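Local coordinates for UDP-D-quinovosamine 4-dehydrogenase (Vibrio fischeri, PDB 3NKL) that oxidises UDP-D-quinovosamine at C4 as a dehydrogenase, and is represented here by a nucleotide-binding-type domain of the longer membrane protein, at the interface of chains A and B. Residues are numbered along the deposited sequence; one frame, centred on the assembly and turned at random. Chains: chain A/B, UDP-D-quinovosamine 4-dehydrogenase.

Contact 1: the interface of chains A and B. Residues chain A 14-15, 74-75, 101, 105; chain B 12-14, 17-18.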
ATOM      1  N   SER A  14      -1.875   1.450   1.126  1.00 20.41           N
ATOM      2  CA  SER A  14      -2.242   2.849   0.918  1.00 16.53           C
ATOM      3  C   SER A  14      -3.742   2.973   0.711  1.00 18.59           C
ATOM      4  O   SER A  14      -4.386   3.814   1.312  1.00 15.97           O
ATOM      5  CB  SER A  14      -1.495   3.450  -0.287  1.00 18.99           C
ATOM      6  OG  SER A  14      -1.934   4.784  -0.483  1.00 19.88           O
ATOM      7  N   ALA A  15      -4.294   2.132  -0.157  1.00 17.91           N
ATOM      8  CA  ALA A  15      -5.718   2.203  -0.470  1.00 19.32           C
ATOM      9  C   ALA A  15      -6.604   1.987   0.753  1.00 20.78           C
ATOM     10  O   ALA A  15      -7.546   2.748   0.982  1.00 19.18           O
ATOM     11  CB  ALA A  15      -6.079   1.211  -1.599  1.00 16.39           C
ATOM     12  N   PRO A  74      -5.765  -3.749  -3.799  1.00 18.37           N
ATOM     13  CA  PRO A  74      -5.669  -3.541  -5.244  1.00 22.08           C
ATOM     14  C   PRO A  74      -4.363  -4.050  -5.831  1.00 25.85           C
ATOM     15  O   PRO A  74      -4.353  -4.420  -6.999  1.00 24.44           O
ATOM     16  CB  PRO A  74      -5.752  -2.015  -5.399  1.00 24.33           C
ATOM     17  CG  PRO A  74      -5.262  -1.474  -4.114  1.00 19.93           C
ATOM     18  CD  PRO A  74      -5.742  -2.473  -3.057  1.00 19.61           C
ATOM     19  N   SER A  75      -3.281  -4.107  -5.064  1.00 24.78           N
ATOM     20  CA  SER A  75      -2.046  -4.579  -5.684  1.00 25.43           C
ATOM     21  C   SER A  75      -1.736  -6.048  -5.383  1.00 30.77           C
ATOM     22  O   SER A  75      -0.659  -6.532  -5.721  1.00 32.43           O
ATOM     23  CB  SER A  75      -0.856  -3.670  -5.348  1.00 23.78           C
ATOM     24  OG  SER A  75      -0.536  -3.703  -3.970  1.00 23.94           O
ATOM     25  N   LEU A 101      -6.978  -2.029  -9.551  1.00 33.91           N
ATOM     26  CA  LEU A 101      -5.770  -1.218  -9.470  1.00 30.76           C
ATOM     27  C   LEU A 101      -5.664  -0.260 -10.663  1.00 36.54           C
ATOM     28  O   LEU A 101      -5.388   0.920 -10.482  1.00 35.41           O
ATOM     29  CB  LEU A 101      -4.546  -2.126  -9.399  1.00 32.57           C
ATOM     30  CG  LEU A 101      -3.183  -1.444  -9.313  1.00 35.12           C
ATOM     31  CD1 LEU A 101      -3.028  -0.698  -7.989  1.00 30.84           C
ATOM     32  CD2 LEU A 101      -2.095  -2.489  -9.496  1.00 33.30           C
ATOM     33  N   VAL A 105      -5.060   3.749 -10.371  1.00 39.97           N
ATOM     34  CA  VAL A 105      -3.848   4.480 -10.742  1.00 44.54           C
ATOM     35  C   VAL A 105      -4.061   5.402 -11.939  1.00 53.63           C
ATOM     36  O   VAL A 105      -3.446   6.467 -12.017  1.00 60.15           O
ATOM     37  CB  VAL A 105      -2.632   3.555 -10.987  1.00 47.24           C
ATOM     38  CG1 VAL A 105      -2.475   2.568  -9.837  1.00 46.54           C
ATOM     39  CG2 VAL A 105      -2.758   2.825 -12.312  1.00 50.09           C
TER
ATOM     40  N   ALA B  12       5.950  -1.131  -3.892  1.00 20.08           N
ATOM     41  CA  ALA B  12       5.323  -1.559  -5.141  1.00 23.07           C
ATOM     42  C   ALA B  12       3.817  -1.775  -5.002  1.00 27.27           C
ATOM     43  O   ALA B  12       3.239  -2.649  -5.658  1.00 28.27           O
ATOM     44  CB  ALA B  12       6.001  -2.829  -5.687  1.00 27.58           C
ATOM     45  N   GLY B  13       3.184  -0.970  -4.154  1.00 19.21           N
ATOM     46  CA  GLY B  13       1.735  -1.009  -4.006  1.00 17.02           C
ATOM     47  C   GLY B  13       1.154   0.071  -4.896  1.00 22.04           C
ATOM     48  O   GLY B  13       1.858   0.634  -5.736  1.00 22.90           O
ATOM     49  N   SER B  14      -0.121   0.390  -4.704  1.00 20.13           N
ATOM     50  CA  SER B  14      -0.762   1.407  -5.533  1.00 21.81           C
ATOM     51  C   SER B  14      -0.066   2.771  -5.515  1.00 23.17           C
ATOM     52  O   SER B  14      -0.122   3.492  -6.505  1.00 22.09           O
ATOM     53  CB  SER B  14      -2.238   1.575  -5.155  1.00 23.73           C
ATOM     54  OG  SER B  14      -2.363   2.186  -3.870  1.00 25.90           O
ATOM     55  N   LEU B  17       3.176   2.582  -7.715  1.00 23.49           N
ATOM     56  CA  LEU B  17       2.784   2.437  -9.104  1.00 24.28           C
ATOM     57  C   LEU B  17       2.379   3.779  -9.682  1.00 26.48           C
ATOM     58  O   LEU B  17       2.752   4.107 -10.804  1.00 26.28           O
ATOM     59  CB  LEU B  17       1.635   1.436  -9.241  1.00 27.30           C
ATOM     60  CG  LEU B  17       1.154   1.261 -10.681  1.00 53.17           C
ATOM     61  CD1 LEU B  17       2.328   0.853 -11.558  1.00 64.30           C
ATOM     62  CD2 LEU B  17       0.029   0.236 -10.766  1.00 58.60           C
ATOM     63  N   GLN B  18       1.597   4.551  -8.934  1.00 25.61           N
ATOM     64  CA  GLN B  18       1.212   5.874  -9.409  1.00 29.03           C
ATOM     65  C   GLN B  18       2.424   6.779  -9.528  1.00 28.39           C
ATOM     66  O   GLN B  18       2.565   7.521 -10.503  1.00 26.82           O
ATOM     67  CB  GLN B  18       0.188   6.515  -8.476  1.00 32.97           C
ATOM     68  CG  GLN B  18      -1.129   5.802  -8.424  1.00 41.83           C
ATOM     69  CD  GLN B  18      -2.068   6.506  -7.482  1.00 41.32           C
ATOM     70  OE1 GLN B  18      -2.573   7.580  -7.802  1.00 34.88           O
ATOM     71  NE2 GLN B  18      -2.263   5.941  -6.294  1.00 37.93           N
TER
HETATM   72  O   HOH W   1      -2.036   5.001  -3.235  1.00 31.27           O

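Contact 2: the interface of chains A and B. Residues chain A 18, 21-22, 47; chain B 101-102, 105.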
ATOM      1  N   GLN A  18      -6.468   4.896   3.203  1.00 17.56           N
ATOM      2  CA  GLN A  18      -7.215   6.017   2.645  1.00 17.89           C
ATOM      3  C   GLN A  18      -8.712   5.742   2.763  1.00 20.49           C
ATOM      4  O   GLN A  18      -9.489   6.645   3.068  1.00 20.47           O
ATOM      5  CB  GLN A  18      -6.827   6.282   1.192  1.00 19.22           C
ATOM      6  CG  GLN A  18      -5.376   6.767   1.041  1.00 16.99           C
ATOM      7  CD  GLN A  18      -5.104   7.177  -0.378  1.00 29.84           C
ATOM      8  OE1 GLN A  18      -5.821   8.002  -0.931  1.00 22.66           O
ATOM      9  NE2 GLN A  18      -4.090   6.594  -0.982  1.00 25.93           N
ATOM     10  N   ASN A  21      -9.929   6.332   6.282  1.00 18.09           N
ATOM     11  CA  ASN A  21      -9.981   7.777   6.513  1.00 20.77           C
ATOM     12  C   ASN A  21     -11.262   8.389   5.938  1.00 21.63           C
ATOM     13  O   ASN A  21     -11.980   9.139   6.615  1.00 21.08           O
ATOM     14  CB  ASN A  21      -8.730   8.441   5.915  1.00 21.59           C
ATOM     15  CG  ASN A  21      -8.673   9.926   6.175  1.00 27.30           C
ATOM     16  OD1 ASN A  21      -9.456  10.684   5.620  1.00 27.67           O
ATOM     17  ND2 ASN A  21      -7.739  10.351   7.022  1.00 34.08           N
HETATM   18  N   MSE A  22     -11.571   8.040   4.697  1.00 17.11           N
HETATM   19  CA  MSE A  22     -12.791   8.525   4.060  1.00 24.67           C
HETATM   20  C   MSE A  22     -14.053   8.037   4.774  1.00 27.36           C
HETATM   21  O   MSE A  22     -14.976   8.812   5.016  1.00 26.03           O
HETATM   22  CB  MSE A  22     -12.807   8.099   2.587  1.00 30.71           C
HETATM   23  CG  MSE A  22     -11.571   8.560   1.801  1.00 47.52           C
HETATM   24 SE   MSE A  22     -11.543   7.772   0.013  0.67 54.46          SE
HETATM   25  CE  MSE A  22     -13.388   7.283   0.009  1.00 31.98           C
ATOM     26  N   GLN A  47      -4.462   4.816  11.211  1.00 15.72           N
ATOM     27  CA  GLN A  47      -5.798   5.418  11.105  1.00 17.31           C
ATOM     28  C   GLN A  47      -6.587   5.205  12.413  1.00 17.18           C
ATOM     29  O   GLN A  47      -7.820   5.076  12.422  1.00 17.03           O
ATOM     30  CB  GLN A  47      -6.547   4.875   9.888  1.00 16.84           C
ATOM     31  CG  GLN A  47      -5.950   5.377   8.541  1.00 17.76           C
ATOM     32  CD  GLN A  47      -6.075   6.894   8.402  1.00 22.77           C
ATOM     33  OE1 GLN A  47      -7.160   7.447   8.550  1.00 20.20           O
ATOM     34  NE2 GLN A  47      -4.961   7.570   8.156  1.00 24.40           N
TER
ATOM     35  N   LEU B 101       0.288   9.768   4.210  1.00 20.07           N
ATOM     36  CA  LEU B 101      -1.012   9.259   3.816  1.00 16.34           C
ATOM     37  C   LEU B 101      -2.130  10.297   3.932  1.00 19.56           C
ATOM     38  O   LEU B 101      -2.915  10.487   3.003  1.00 20.54           O
ATOM     39  CB  LEU B 101      -1.364   8.017   4.643  1.00 20.92           C
ATOM     40  CG  LEU B 101      -2.512   7.428   3.825  1.00 29.13           C
ATOM     41  CD1 LEU B 101      -2.159   6.105   3.140  1.00 21.50           C
ATOM     42  CD2 LEU B 101      -3.820   7.417   4.563  1.00 22.68           C
ATOM     43  N   ASP B 102      -2.198  10.975   5.069  1.00 17.87           N
ATOM     44  CA  ASP B 102      -3.334  11.848   5.335  1.00 25.21           C
ATOM     45  C   ASP B 102      -3.327  13.034   4.380  1.00 23.83           C
ATOM     46  O   ASP B 102      -4.375  13.597   4.093  1.00 25.27           O
ATOM     47  CB  ASP B 102      -3.351  12.329   6.792  1.00 27.50           C
ATOM     48  CG  ASP B 102      -3.867  11.253   7.763  1.00 39.68           C
ATOM     49  OD1 ASP B 102      -4.689  10.394   7.364  1.00 37.11           O
ATOM     50  OD2 ASP B 102      -3.442  11.265   8.932  1.00 45.52           O
ATOM     51  N   VAL B 105      -4.892  11.762   0.942  1.00 22.45           N
ATOM     52  CA  VAL B 105      -6.282  11.279   0.838  1.00 21.54           C
ATOM     53  C   VAL B 105      -7.243  12.387   0.390  1.00 38.47           C
ATOM     54  O   VAL B 105      -8.073  12.189  -0.502  1.00 44.01           O
ATOM     55  CB  VAL B 105      -6.765  10.556   2.134  1.00 31.98           C
ATOM     56  CG1 VAL B 105      -6.735  11.486   3.308  1.00 37.40           C
ATOM     57  CG2 VAL B 105      -8.174   9.976   1.931  1.00 35.13           C
TER
HETATM   58  O   HOH W   2      -8.168   9.196  -1.667  1.00 45.70           O

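Contact 3: the interface of chains A and B. Residues chain A 12-14, 17, 41, 46; chain B 74-76, 101.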
ATOM      1  N   ALA A  12      -4.391  -3.132   4.671  1.00 13.88           N
ATOM      2  CA  ALA A  12      -3.940  -1.889   5.320  1.00 16.93           C
ATOM      3  C   ALA A  12      -2.758  -1.264   4.560  1.00 21.93           C
ATOM      4  O   ALA A  12      -1.807  -0.748   5.167  1.00 19.90           O
ATOM      5  CB  ALA A  12      -3.578  -2.131   6.778  1.00 16.77           C
ATOM      6  N   GLY A  13      -2.815  -1.335   3.234  1.00 18.17           N
ATOM      7  CA  GLY A  13      -1.846  -0.653   2.380  1.00 16.09           C
ATOM      8  C   GLY A  13      -2.372   0.763   2.158  1.00 18.43           C
ATOM      9  O   GLY A  13      -3.252   1.226   2.903  1.00 18.48           O
ATOM     10  N   SER A  14      -1.875   1.450   1.126  1.00 20.41           N
ATOM     11  CA  SER A  14      -2.242   2.849   0.918  1.00 16.53           C
ATOM     12  C   SER A  14      -3.742   2.973   0.711  1.00 18.59           C
ATOM     13  O   SER A  14      -4.386   3.814   1.312  1.00 15.97           O
ATOM     14  CB  SER A  14      -1.495   3.450  -0.287  1.00 18.99           C
ATOM     15  OG  SER A  14      -1.934   4.784  -0.483  1.00 19.88           O
ATOM     16  N   LEU A  17      -5.911   2.320   3.991  0.82 15.45           N
ATOM     17  CA  LEU A  17      -5.794   3.380   4.985  0.82 15.44           C
ATOM     18  C   LEU A  17      -6.581   4.592   4.496  0.82 18.44           C
ATOM     19  O   LEU A  17      -7.286   5.236   5.274  0.82 17.29           O
ATOM     20  CB  LEU A  17      -4.320   3.751   5.259  0.82 15.87           C
ATOM     21  CG  LEU A  17      -3.398   2.655   5.828  0.82 19.59           C
ATOM     22  CD1 LEU A  17      -2.057   3.217   6.281  0.82 16.99           C
ATOM     23  CD2 LEU A  17      -4.056   1.930   7.004  0.82 12.21           C
ATOM     24  N   LYS A  41       2.828  -5.861  10.114  1.00 26.27           N
ATOM     25  CA  LYS A  41       1.789  -4.915  10.557  1.00 22.89           C
ATOM     26  C   LYS A  41       0.880  -5.477  11.644  1.00 29.15           C
ATOM     27  O   LYS A  41       0.015  -4.760  12.172  1.00 26.19           O
ATOM     28  CB  LYS A  41       0.920  -4.479   9.376  1.00 21.75           C
ATOM     29  CG  LYS A  41       1.699  -3.792   8.266  1.00 24.75           C
ATOM     30  CD  LYS A  41       0.787  -3.291   7.164  1.00 25.90           C
ATOM     31  CE  LYS A  41       1.631  -2.471   6.177  1.00 31.75           C
ATOM     32  NZ  LYS A  41       0.826  -1.904   5.079  1.00 35.48           N
HETATM   33  N   MSE A  46      -2.895   1.985  12.768  1.00 16.98           N
HETATM   34  CA  MSE A  46      -2.877   3.028  11.737  1.00 20.12           C
HETATM   35  C   MSE A  46      -4.301   3.552  11.608  1.00 19.71           C
HETATM   36  O   MSE A  46      -5.241   2.800  11.831  1.00 17.19           O
HETATM   37  CB  MSE A  46      -2.414   2.478  10.367  1.00 16.63           C
HETATM   38  CG  MSE A  46      -0.954   1.995  10.300  1.00 17.97           C
HETATM   39 SE   MSE A  46       0.359   3.460  10.609  0.74 30.15          SE
HETATM   40  CE  MSE A  46       0.506   4.159   8.789  1.00 29.05           C
TER
ATOM     41  N   PRO B  74       3.492   5.138   2.011  1.00 16.74           N
ATOM     42  CA  PRO B  74       2.675   5.937   2.937  1.00 15.86           C
ATOM     43  C   PRO B  74       1.961   5.049   3.982  1.00 17.74           C
ATOM     44  O   PRO B  74       1.557   5.541   5.039  1.00 19.72           O
ATOM     45  CB  PRO B  74       1.657   6.625   2.011  1.00 16.13           C
ATOM     46  CG  PRO B  74       1.608   5.770   0.768  1.00 16.14           C
ATOM     47  CD  PRO B  74       3.061   5.295   0.608  1.00 14.47           C
ATOM     48  N   SER B  75       1.844   3.747   3.732  1.00 12.79           N
ATOM     49  CA  SER B  75       1.148   2.914   4.727  1.00 15.53           C
ATOM     50  C   SER B  75       2.093   2.300   5.756  1.00 13.39           C
ATOM     51  O   SER B  75       1.669   1.536   6.611  1.00 19.53           O
ATOM     52  CB  SER B  75       0.297   1.818   4.070  1.00 17.27           C
ATOM     53  OG  SER B  75       1.124   0.829   3.479  1.00 20.90           O
ATOM     54  N   ALA B  76       3.380   2.605   5.659  1.00 15.16           N
ATOM     55  CA  ALA B  76       4.329   2.083   6.628  1.00 17.03           C
ATOM     56  C   ALA B  76       4.192   2.889   7.915  1.00 14.45           C
ATOM     57  O   ALA B  76       4.016   4.107   7.869  1.00 15.56           O
ATOM     58  CB  ALA B  76       5.780   2.205   6.056  1.00 18.85           C
ATOM     59  N   LEU B 101       0.288   9.768   4.210  1.00 20.07           N
ATOM     60  CA  LEU B 101      -1.012   9.259   3.816  1.00 16.34           C
ATOM     61  C   LEU B 101      -2.130  10.297   3.932  1.00 19.56           C
ATOM     62  O   LEU B 101      -2.915  10.487   3.003  1.00 20.54           O
ATOM     63  CB  LEU B 101      -1.364   8.017   4.643  1.00 20.92           C
ATOM     64  CG  LEU B 101      -2.512   7.428   3.825  1.00 29.13           C
ATOM     65  CD1 LEU B 101      -2.159   6.105   3.140  1.00 21.50           C
ATOM     66  CD2 LEU B 101      -3.820   7.417   4.563  1.00 22.68           C
TER
HETATM   67  O   HOH W   3      -0.364  -0.011   7.398  1.00 21.91           O

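Contact 1: the interface of chains A and B
A:Val105 and B:Leu17 meet at about a right angle, the CG1 methyl of the valine lying 3.5 Å from CD2 of the leucine. The same leucine methyl also touches A:Leu101, whose CD2 is 3.7 Å from B:Leu17 CD2; the two leucine side chains cross obliquely, so one branch of B:Leu17 is shared by two residues of the opposing helix. B:Leu17 reaches them with CG anti to its backbone N (chi1 179°). The other branch of A:Leu101 turns to B:Ser14, with CD1 3.7 Å from the serine CB. Beside B:Leu17, the aliphatic part of B:Gln18 packs at an angle against the same valine, CG 3.7 Å from the valine CB. Its amide is turned back to its own helix, where NE2 donates to the carbonyl O of B:Ser14 at 3.3 Å from above the carbonyl plane. A water provides a polar link across this largely apolar patch, 2.8 Å from A:Ser14 OG and 2.9 Å from B:Ser14 OG, joining the two copies of one serine hydroxyl. The N-terminal end of helix 14-25 of chain B, which begins within the glycine-rich motif, here packs against the short helix 101-105 and the loop at A:Ser75 of chain A.

Contact 2: the interface of chains A and B
B:Val105 presses its two methyl groups between side chains of helix 14-25 of chain A. With CG2 anti to the backbone N and CG1 between the backbone N and the carbonyl carbon (chi1 61°), the methyls diverge to different partners. CG1 lies against the amide of A:Asn21, 3.8 Å from its CG, while CG2 packs 3.7 Å from CG of the selenomethionine A:Met22, the two side chains running past each other in opposite directions. A:Gln18 also slides past the valine in the opposite sense, and the CG of A:Gln18 rests against both methyls of B:Leu101, CD1 and CD2, each 3.9 Å away.

The amide group of A:Asn21 extends from the valine toward B:Asp102, but its N-H does not point at the carboxylate; it makes a weak hydrogen bond instead to OE1 of A:Gln47 in its own chain. A:Gln47 and B:Asp102 approach tip to tip, and NE2 donates to the carboxylate OD1 at 2.9 Å. The amide and carboxylate planes are nearly perpendicular (79°), with OD1 lying in the amide plane of A:Gln47. The bond is fairly straight, 160° at the hydrogen, and reaches the syn side of OD1 with the donor tilted out of the carboxylate plane. At the opposite end of the patch a water bridges the helices, 2.7 Å from the side-chain oxygen OE1 of A:Gln18 and 3.2 Å from the backbone O of B:Val105.

Contact 3: the interface of chains A and B
A:Lys41 reaches B:Ser75 on a chain extended beyond CG (chi2 -176°), which carries its amino group to the partner chain, and the hydroxyl of B:Ser75 stands between its own backbone N and carbonyl carbon (chi1 70°). A:Lys41 NZ thus donates to B:Ser75 OG at 3.2 Å. The amino group is steadied within its own chain by a second bond, 2.9 Å from NZ to the backbone O of A:Ala12, which it approaches from above the carbonyl plane. An ammonium group here may be partly compensated by these oxygens.

B:Ser75 loses more surface to the partner chain than any other residue of the patch (90 Å²). Its CB lies over the second glycine of the glycine-rich motif, 3.7 Å from A:Gly13 CA, and packs against the CD1 methyl of A:Leu17 at 3.5 Å. On the side toward B:Leu101, the CB of A:Leu17 touches both leucine methyls, and B:Pro74 sets its CG against the CB of A:Ser14. The selenomethionine A:Met46, bent at chi2 and chi3, brings its terminal methyl CE to the backbone oxygens of B:Ser75 and B:Ala76. A water completes the polar cluster, 2.8 Å from the backbone O of A:Ala12 and 2.7 Å from the backbone O of B:Ser75.

The C-alpha centres of contacts 1 and 2 are about 14 Å apart, those of contacts 1 and 3 about 11 Å, and those of contacts 2 and 3 about 9 Å. Contact 3 links the other two, sharing A:Ser14 with contact 1 and B:Leu101 with contact 2. Contact 1 pairs helix 14-25 of chain B with helix 101-105 of chain A, and contact 2 the same helices with the chains exchanged, though side-chain rotamers differ between the copies. All three belong to one two-fold interface beside the glycine-rich motifs; the structure alone does not show whether this dimer exists in the full-length membrane protein.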